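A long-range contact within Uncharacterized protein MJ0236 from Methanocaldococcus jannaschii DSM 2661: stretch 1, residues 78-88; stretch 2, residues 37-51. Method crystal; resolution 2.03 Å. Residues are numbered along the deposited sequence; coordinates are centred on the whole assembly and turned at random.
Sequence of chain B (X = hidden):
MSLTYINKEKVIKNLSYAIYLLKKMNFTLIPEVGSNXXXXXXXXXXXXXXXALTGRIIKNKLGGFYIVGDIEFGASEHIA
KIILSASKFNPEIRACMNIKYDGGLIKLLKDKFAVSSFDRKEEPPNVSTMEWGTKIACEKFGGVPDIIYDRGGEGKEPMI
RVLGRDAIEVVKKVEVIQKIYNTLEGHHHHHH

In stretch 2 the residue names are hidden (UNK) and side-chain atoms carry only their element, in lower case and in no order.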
ATOM      1  N   HIS B  78     -14.520  15.122 -10.431  1.00 32.25           N
ATOM      2  CA  HIS B  78     -14.673  14.638 -11.803  1.00 31.13           C
ATOM      3  C   HIS B  78     -15.851  13.679 -11.999  1.00 30.81           C
ATOM      4  O   HIS B  78     -16.776  13.991 -12.742  1.00 31.28           O
ATOM      5  CB  HIS B  78     -13.376  13.961 -12.257  1.00 31.49           C
ATOM      6  CG  HIS B  78     -13.403  13.492 -13.679  1.00 33.86           C
ATOM      7  ND1 HIS B  78     -13.359  14.358 -14.750  1.00 33.62           N
ATOM      8  CD2 HIS B  78     -13.487  12.244 -14.203  1.00 34.86           C
ATOM      9  CE1 HIS B  78     -13.417  13.663 -15.875  1.00 35.33           C
ATOM     10  NE2 HIS B  78     -13.495  12.380 -15.571  1.00 33.89           N
ATOM     11  N   ILE B  79     -15.816  12.517 -11.348  1.00 28.72           N
ATOM     12  CA  ILE B  79     -16.905  11.549 -11.482  1.00 30.02           C
ATOM     13  C   ILE B  79     -18.170  12.081 -10.806  1.00 30.12           C
ATOM     14  O   ILE B  79     -19.283  11.686 -11.152  1.00 30.16           O
ATOM     15  CB  ILE B  79     -16.543  10.178 -10.845  1.00 30.96           C
ATOM     16  CG1 ILE B  79     -15.283   9.597 -11.495  1.00 32.22           C
ATOM     17  CG2 ILE B  79     -17.700   9.205 -11.013  1.00 29.44           C
ATOM     18  CD1 ILE B  79     -15.451   9.217 -12.942  1.00 36.85           C
ATOM     19  N   ALA B  80     -18.001  12.974  -9.836  1.00 29.74           N
ATOM     20  CA  ALA B  80     -19.146  13.551  -9.147  1.00 30.41           C
ATOM     21  C   ALA B  80     -19.986  14.360 -10.147  1.00 30.83           C
ATOM     22  O   ALA B  80     -21.217  14.309 -10.114  1.00 30.20           O
ATOM     23  CB  ALA B  80     -18.676  14.449  -8.009  1.00 31.06           C
ATOM     24  N   LYS B  81     -19.321  15.103 -11.029  1.00 28.88           N
ATOM     25  CA  LYS B  81     -20.022  15.906 -12.036  1.00 30.16           C
ATOM     26  C   LYS B  81     -20.907  15.007 -12.896  1.00 29.20           C
ATOM     27  O   LYS B  81     -22.004  15.396 -13.285  1.00 29.44           O
ATOM     28  CB  LYS B  81     -19.025  16.639 -12.942  1.00 29.34           C
ATOM     29  CG  LYS B  81     -18.223  17.759 -12.272  1.00 33.96           C
ATOM     30  CD  LYS B  81     -17.307  18.428 -13.293  1.00 39.32           C
ATOM     31  CE  LYS B  81     -16.251  19.321 -12.653  1.00 43.83           C
ATOM     32  NZ  LYS B  81     -16.846  20.497 -11.962  1.00 47.95           N
ATOM     33  N   ILE B  82     -20.428  13.801 -13.190  1.00 27.46           N
ATOM     34  CA  ILE B  82     -21.207  12.876 -14.001  1.00 27.76           C
ATOM     35  C   ILE B  82     -22.449  12.391 -13.247  1.00 29.25           C
ATOM     36  O   ILE B  82     -23.559  12.436 -13.778  1.00 30.14           O
ATOM     37  CB  ILE B  82     -20.369  11.651 -14.430  1.00 26.73           C
ATOM     38  CG1 ILE B  82     -19.225  12.095 -15.345  1.00 25.91           C
ATOM     39  CG2 ILE B  82     -21.267  10.641 -15.133  1.00 27.72           C
ATOM     40  CD1 ILE B  82     -18.168  11.002 -15.609  1.00 27.19           C
ATOM     41  N   ILE B  83     -22.262  11.936 -12.011  1.00 29.29           N
ATOM     42  CA  ILE B  83     -23.379  11.449 -11.205  1.00 29.53           C
ATOM     43  C   ILE B  83     -24.434  12.526 -10.933  1.00 30.74           C
ATOM     44  O   ILE B  83     -25.625  12.289 -11.120  1.00 31.25           O
ATOM     45  CB  ILE B  83     -22.883  10.862  -9.867  1.00 28.02           C
ATOM     46  CG1 ILE B  83     -21.984   9.652 -10.155  1.00 27.21           C
ATOM     47  CG2 ILE B  83     -24.077  10.459  -8.997  1.00 25.54           C
ATOM     48  CD1 ILE B  83     -21.209   9.137  -8.966  1.00 27.92           C
ATOM     49  N   LEU B  84     -24.007  13.704 -10.494  1.00 31.18           N
ATOM     50  CA  LEU B  84     -24.958  14.776 -10.232  1.00 32.29           C
ATOM     51  C   LEU B  84     -25.706  15.181 -11.493  1.00 33.51           C
ATOM     52  O   LEU B  84     -26.878  15.553 -11.426  1.00 32.95           O
ATOM     53  CB  LEU B  84     -24.256  15.990  -9.622  1.00 33.12           C
ATOM     54  CG  LEU B  84     -24.119  15.922  -8.097  1.00 34.43           C
ATOM     55  CD1 LEU B  84     -23.274  14.714  -7.708  1.00 36.40           C
ATOM     56  CD2 LEU B  84     -23.497  17.209  -7.578  1.00 37.57           C
ATOM     57  N   SER B  85     -25.038  15.110 -12.644  1.00 33.07           N
ATOM     58  CA  SER B  85     -25.689  15.456 -13.905  1.00 35.05           C
ATOM     59  C   SER B  85     -26.732  14.398 -14.272  1.00 35.67           C
ATOM     60  O   SER B  85     -27.871  14.720 -14.606  1.00 35.65           O
ATOM     61  CB  SER B  85     -24.664  15.569 -15.039  1.00 34.87           C
ATOM     62  OG  SER B  85     -23.843  16.715 -14.891  1.00 38.79           O
ATOM     63  N   ALA B  86     -26.339  13.131 -14.210  1.00 36.23           N
ATOM     64  CA  ALA B  86     -27.251  12.048 -14.548  1.00 37.75           C
ATOM     65  C   ALA B  86     -28.435  11.965 -13.592  1.00 38.32           C
ATOM     66  O   ALA B  86     -29.542  11.599 -14.002  1.00 39.12           O
ATOM     67  CB  ALA B  86     -26.503  10.718 -14.565  1.00 36.01           C
ATOM     68  N   SER B  87     -28.212  12.302 -12.323  1.00 37.64           N
ATOM     69  CA  SER B  87     -29.285  12.232 -11.335  1.00 39.41           C
ATOM     70  C   SER B  87     -30.447  13.165 -11.676  1.00 39.58           C
ATOM     71  O   SER B  87     -31.572  12.943 -11.229  1.00 40.50           O
ATOM     72  CB  SER B  87     -28.756  12.537  -9.923  1.00 39.51           C
ATOM     73  OG  SER B  87     -28.358  13.888  -9.781  1.00 40.56           O
ATOM     74  N   LYS B  88     -30.174  14.202 -12.467  1.00 39.20           N
ATOM     75  CA  LYS B  88     -31.205  15.155 -12.884  1.00 39.75           C
ATOM     76  C   LYS B  88     -32.211  14.478 -13.817  1.00 40.36           C
ATOM     77  O   LYS B  88     -33.343  14.947 -13.978  1.00 41.08           O
ATOM     78  CB  LYS B  88     -30.571  16.351 -13.602  1.00 40.16           C
ATOM     79  CG  LYS B  88     -29.655  17.210 -12.729  1.00 43.51           C
ATOM     80  CD  LYS B  88     -30.414  17.806 -11.553  1.00 47.33           C
ATOM     81  CE  LYS B  88     -29.532  18.711 -10.687  1.00 50.96           C
ATOM     82  NZ  LYS B  88     -30.315  19.359  -9.576  1.00 51.31           N
ATOM     83  N   UNK B  37     -14.106   4.793  -8.894  1.00 25.97           N
ATOM     84  CA  UNK B  37     -15.499   4.402  -8.750  1.00 25.76           C
ATOM     85  C   UNK B  37     -16.080   5.292  -7.654  1.00 26.41           C
ATOM     86  O   UNK B  37     -15.453   5.500  -6.605  1.00 24.98           O
ATOM     87  c   UNK B  37     -14.940   2.597  -7.089  1.00 23.81           C
ATOM     88  c   UNK B  37     -17.349   1.006  -8.374  1.00 28.51           C
ATOM     89  c   UNK B  37     -15.632   2.894  -8.399  1.00 26.36           C
ATOM     90  c   UNK B  37     -17.113   2.495  -8.362  1.00 27.02           C
ATOM     91  N   UNK B  38     -17.265   5.834  -7.918  1.00 24.80           N
ATOM     92  CA  UNK B  38     -17.926   6.741  -6.996  1.00 23.90           C
ATOM     93  C   UNK B  38     -19.408   6.445  -6.807  1.00 25.43           C
ATOM     94  O   UNK B  38     -20.071   5.865  -7.677  1.00 27.23           O
ATOM     95  c   UNK B  38     -17.755   8.173  -7.480  1.00 22.50           C
ATOM     96  N   UNK B  39     -19.924   6.865  -5.660  1.00 24.85           N
ATOM     97  CA  UNK B  39     -21.332   6.679  -5.346  1.00 25.95           C
ATOM     98  C   UNK B  39     -21.761   7.856  -4.485  1.00 27.38           C
ATOM     99  O   UNK B  39     -21.013   8.314  -3.611  1.00 25.96           O
ATOM    100  c   UNK B  39     -23.039   4.990  -4.463  1.00 30.35           C
ATOM    101  o   UNK B  39     -22.647   2.652  -4.128  1.00 37.77           O
ATOM    102  c   UNK B  39     -23.252   3.674  -3.724  1.00 35.86           C
ATOM    103  c   UNK B  39     -21.558   5.369  -4.594  1.00 26.91           C
ATOM    104  o   UNK B  39     -24.032   3.653  -2.742  1.00 38.90           O
ATOM    105  N   UNK B  40     -22.969   8.346  -4.740  1.00 25.55           N
ATOM    106  CA  UNK B  40     -23.490   9.480  -3.999  1.00 26.21           C
ATOM    107  C   UNK B  40     -24.656   9.110  -3.107  1.00 26.57           C
ATOM    108  O   UNK B  40     -25.243   8.023  -3.217  1.00 26.98           O
ATOM    109  o   UNK B  40     -25.205  10.131  -5.552  1.00 23.39           O
ATOM    110  c   UNK B  40     -23.986  10.552  -4.960  1.00 24.45           C
ATOM    111  N   UNK B  41     -24.982  10.044  -2.222  1.00 26.37           N
ATOM    112  CA  UNK B  41     -26.129   9.901  -1.346  1.00 26.23           C
ATOM    113  C   UNK B  41     -27.281  10.263  -2.286  1.00 27.04           C
ATOM    114  O   UNK B  41     -27.061  10.840  -3.363  1.00 26.72           O
ATOM    115  c   UNK B  41     -25.056  10.725   0.917  1.00 26.44           C
ATOM    116  c   UNK B  41     -24.910  12.031   1.703  1.00 26.54           C
ATOM    117  c   UNK B  41     -25.532   9.585   1.818  1.00 27.71           C
ATOM    118  c   UNK B  41     -26.056  10.930  -0.219  1.00 26.33           C
ATOM    119  N   UNK B  42     -28.521   9.928  -1.909  1.00 26.39           N
ATOM    120  CA  UNK B  42     -29.632  10.279  -2.801  1.00 26.56           C
ATOM    121  C   UNK B  42     -29.721  11.808  -2.930  1.00 26.33           C
ATOM    122  O   UNK B  42     -29.397  12.526  -1.985  1.00 24.89           O
ATOM    123  c   UNK B  42     -28.979   9.092  -0.786  1.00 26.48           C
ATOM    124  c   UNK B  42     -30.847   9.679  -2.086  1.00 26.54           C
ATOM    125  c   UNK B  42     -30.247   8.505  -1.338  1.00 27.79           C
ATOM    126  N   UNK B  43     -30.137  12.297  -4.099  1.00 25.80           N
ATOM    127  CA  UNK B  43     -30.267  13.736  -4.337  1.00 26.85           C
ATOM    128  C   UNK B  43     -29.026  14.510  -3.877  1.00 29.18           C
ATOM    129  O   UNK B  43     -29.118  15.427  -3.053  1.00 29.07           O
ATOM    130  c   UNK B  43     -31.512  14.267  -3.611  1.00 29.38           C
ATOM    131  c   UNK B  43     -35.042  12.171  -4.903  1.00 31.56           C
ATOM    132  c   UNK B  43     -34.482  13.143  -5.708  1.00 29.34           C
ATOM    133  c   UNK B  43     -33.363  12.606  -3.221  1.00 32.52           C
ATOM    134  c   UNK B  43     -33.361  13.846  -5.274  1.00 31.14           C
ATOM    135  c   UNK B  43     -32.787  13.582  -4.029  1.00 31.23           C
ATOM    136  c   UNK B  43     -34.486  11.899  -3.653  1.00 33.67           C
ATOM    137  N   UNK B  44     -27.846  14.162  -4.414  1.00 29.83           N
ATOM    138  CA  UNK B  44     -26.616  14.858  -4.014  1.00 30.61           C
ATOM    139  C   UNK B  44     -26.642  16.358  -4.315  1.00 32.94           C
ATOM    140  O   UNK B  44     -27.064  16.773  -5.395  1.00 33.21           O
ATOM    141  c   UNK B  44     -27.588  13.222  -5.523  1.00 27.54           C
ATOM    142  c   UNK B  44     -25.533  14.119  -4.798  1.00 28.12           C
ATOM    143  c   UNK B  44     -26.255  13.722  -6.062  1.00 28.14           C
ATOM    144  N   UNK B  45     -26.191  17.158  -3.351  1.00 34.73           N
ATOM    145  CA  UNK B  45     -26.154  18.613  -3.497  1.00 37.24           C
ATOM    146  C   UNK B  45     -24.895  19.111  -4.203  1.00 35.94           C
ATOM    147  O   UNK B  45     -24.927  20.128  -4.891  1.00 36.34           O
ATOM    148  c   UNK B  45     -29.306  18.831  -3.460  1.00 56.13           C
ATOM    149  c   UNK B  45     -26.281  19.278  -2.123  1.00 41.37           C
ATOM    150  c   UNK B  45     -28.838  18.978  -2.005  1.00 53.35           C
ATOM    151  n   UNK B  45     -29.820  20.110  -4.042  1.00 58.27           N
ATOM    152  c   UNK B  45     -27.646  19.939  -1.849  1.00 48.85           C
ATOM    153  N   UNK B  46     -23.788  18.397  -4.026  1.00 34.98           N
ATOM    154  CA  UNK B  46     -22.517  18.751  -4.657  1.00 33.97           C
ATOM    155  C   UNK B  46     -21.552  17.572  -4.525  1.00 32.92           C
ATOM    156  O   UNK B  46     -21.888  16.566  -3.897  1.00 31.07           O
ATOM    157  c   UNK B  46     -21.913  20.007  -4.011  1.00 35.87           C
ATOM    158  o   UNK B  46     -21.303  18.791  -2.050  1.00 38.43           O
ATOM    159  c   UNK B  46     -21.744  19.872  -2.508  1.00 39.56           C
ATOM    160  o   UNK B  46     -22.048  20.849  -1.785  1.00 42.48           O
ATOM    161  N   UNK B  47     -20.354  17.701  -5.096  1.00 31.10           N
ATOM    162  CA  UNK B  47     -19.379  16.616  -5.063  1.00 31.27           C
ATOM    163  C   UNK B  47     -19.050  16.122  -3.661  1.00 30.26           C
ATOM    164  O   UNK B  47     -18.528  15.025  -3.492  1.00 29.78           O
ATOM    165  c   UNK B  47     -15.238  17.967  -3.479  1.00 39.08           C
ATOM    166  c   UNK B  47     -16.328  19.986  -4.199  1.00 38.89           C
ATOM    167  c   UNK B  47     -15.335  19.355  -3.465  1.00 39.28           C
ATOM    168  c   UNK B  47     -17.141  17.842  -4.971  1.00 35.99           C
ATOM    169  c   UNK B  47     -18.097  17.029  -5.799  1.00 32.24           C
ATOM    170  c   UNK B  47     -17.227  19.229  -4.946  1.00 37.36           C
ATOM    171  c   UNK B  47     -16.141  17.218  -4.228  1.00 37.22           C
ATOM    172  N   UNK B  48     -19.366  16.929  -2.654  1.00 31.38           N
ATOM    173  CA  UNK B  48     -19.104  16.551  -1.269  1.00 31.62           C
ATOM    174  C   UNK B  48     -20.032  15.419  -0.822  1.00 30.22           C
ATOM    175  O   UNK B  48     -19.727  14.706   0.128  1.00 30.80           O
ATOM    176  c   UNK B  48     -18.350  18.910  -0.578  1.00 40.43           C
ATOM    177  c   UNK B  48     -16.919  18.530  -0.276  1.00 43.86           C
ATOM    178  c   UNK B  48     -16.153  19.698   0.354  1.00 47.40           C
ATOM    179  n   UNK B  48     -16.229  20.964  -0.432  1.00 49.38           N
ATOM    180  c   UNK B  48     -19.294  17.748  -0.339  1.00 35.29           C
ATOM    181  N   UNK B  49     -21.166  15.262  -1.496  1.00 28.72           N
ATOM    182  CA  UNK B  49     -22.092  14.194  -1.159  1.00 28.94           C
ATOM    183  C   UNK B  49     -21.733  12.945  -1.954  1.00 28.05           C
ATOM    184  O   UNK B  49     -22.484  11.977  -1.963  1.00 29.25           O
ATOM    185  o   UNK B  49     -23.467  15.914   0.524  1.00 30.15           O
ATOM    186  o   UNK B  49     -25.123  16.273  -0.872  1.00 33.65           O
ATOM    187  c   UNK B  49     -23.539  14.595  -1.475  1.00 29.15           C
ATOM    188  c   UNK B  49     -24.074  15.674  -0.541  1.00 31.37           C
ATOM    189  N   UNK B  50     -20.579  12.970  -2.620  1.00 26.85           N
ATOM    190  CA  UNK B  50     -20.129  11.831  -3.425  1.00 25.80           C
ATOM    191  C   UNK B  50     -18.834  11.238  -2.881  1.00 25.07           C
ATOM    192  O   UNK B  50     -17.875  11.969  -2.638  1.00 25.24           O
ATOM    193  c   UNK B  50     -21.108  12.954  -5.452  1.00 25.94           C
ATOM    194  c   UNK B  50     -19.519  11.027  -5.734  1.00 24.55           C
ATOM    195  c   UNK B  50     -19.878  12.251  -4.894  1.00 26.15           C
ATOM    196  N   UNK B  51     -18.799   9.918  -2.694  1.00 22.67           N
ATOM    197  CA  UNK B  51     -17.585   9.260  -2.192  1.00 23.20           C
ATOM    198  C   UNK B  51     -16.872   8.450  -3.276  1.00 23.93           C
ATOM    199  O   UNK B  51     -17.512   7.893  -4.177  1.00 24.24           O
ATOM    200  c   UNK B  51     -17.918   8.356  -1.016  1.00 18.95           C
TER

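Position 37 carries four carbons, forked at the first, with one arm two carbons long, and its CA-to-CB bond points away from the helix: Ile37, a beta-branched residue at home in a strand. Position 38 has a single carbon, CB, 3.7 Å from Ile79 CG2, which makes it Ala38; so small a side chain lets the strand lie close to Ile79 and Ile83. Position 39 has three carbons, the third bearing two oxygens, and turns away. This is Glu39, a buried acid whose carboxylate oxygens are hydrogen-bonded elsewhere in the structure. At position 40 one carbon leads to one oxygen, which lies 3.6 Å from CG2 of Ile83. The residue is Ser40; its OG donates to the backbone O of position 41 at 3.0 Å, so the hydroxyl is satisfied beside an apolar neighbour.

Position 41, four carbons forked at the second, is Leu41; position 42, three carbons closed onto its own nitrogen, is Pro42; position 43, one carbon and a six-carbon ring, is Phe43, which is exposed. None touches the helix, so this contact does not determine their types.

Position 44 again has three carbons closed onto the backbone nitrogen, one of them 3.5 Å from Leu84 CD1. This is Pro44, a rigid apolar ring that offers a firm surface to leucine. Position 45, four carbons in a row ending in nitrogen, is Lys45, exposed as suits a charged chain. Position 46 has two carbons, the second with two oxygens: Asp46. Its CA-to-CB bond points away, while its CA meets Leu84 CD2 at 3.4 Å. Position 47, one carbon and a six-carbon ring, is Phe47; its CB packs 3.4 Å from Ala80 CB, and its backbone O accepts from N of position 50. Position 48, another four-carbon chain ending in nitrogen, is Lys48, exposed and free of the helix. Position 49, two carbons with two terminal oxygens, is Asp49, whose OD2 accepts a 2.8 Å hydrogen bond from Lys45 N and so ties the loop together. Position 50, one carbon carrying two more, is Val50: CG2 sits 3.6 Å from Leu84 CD1 and CG1 4.1 Å from Ile83 CD1, a compact fork for a buried strand site. Position 51, a single carbon out of reach, is Ala51, its type not determined here.

The contact works by apolar packing, with no hydrogen bond between the stretches. Ala38 and Val50 receive Ile79, Ala80 and Ile83 on paired strands; Pro44 and the backbone near Asp46 pack against Leu84, and Phe47 CB against Ala80.

Stretch 2 37-51: IAESLPFPKDFKDVA
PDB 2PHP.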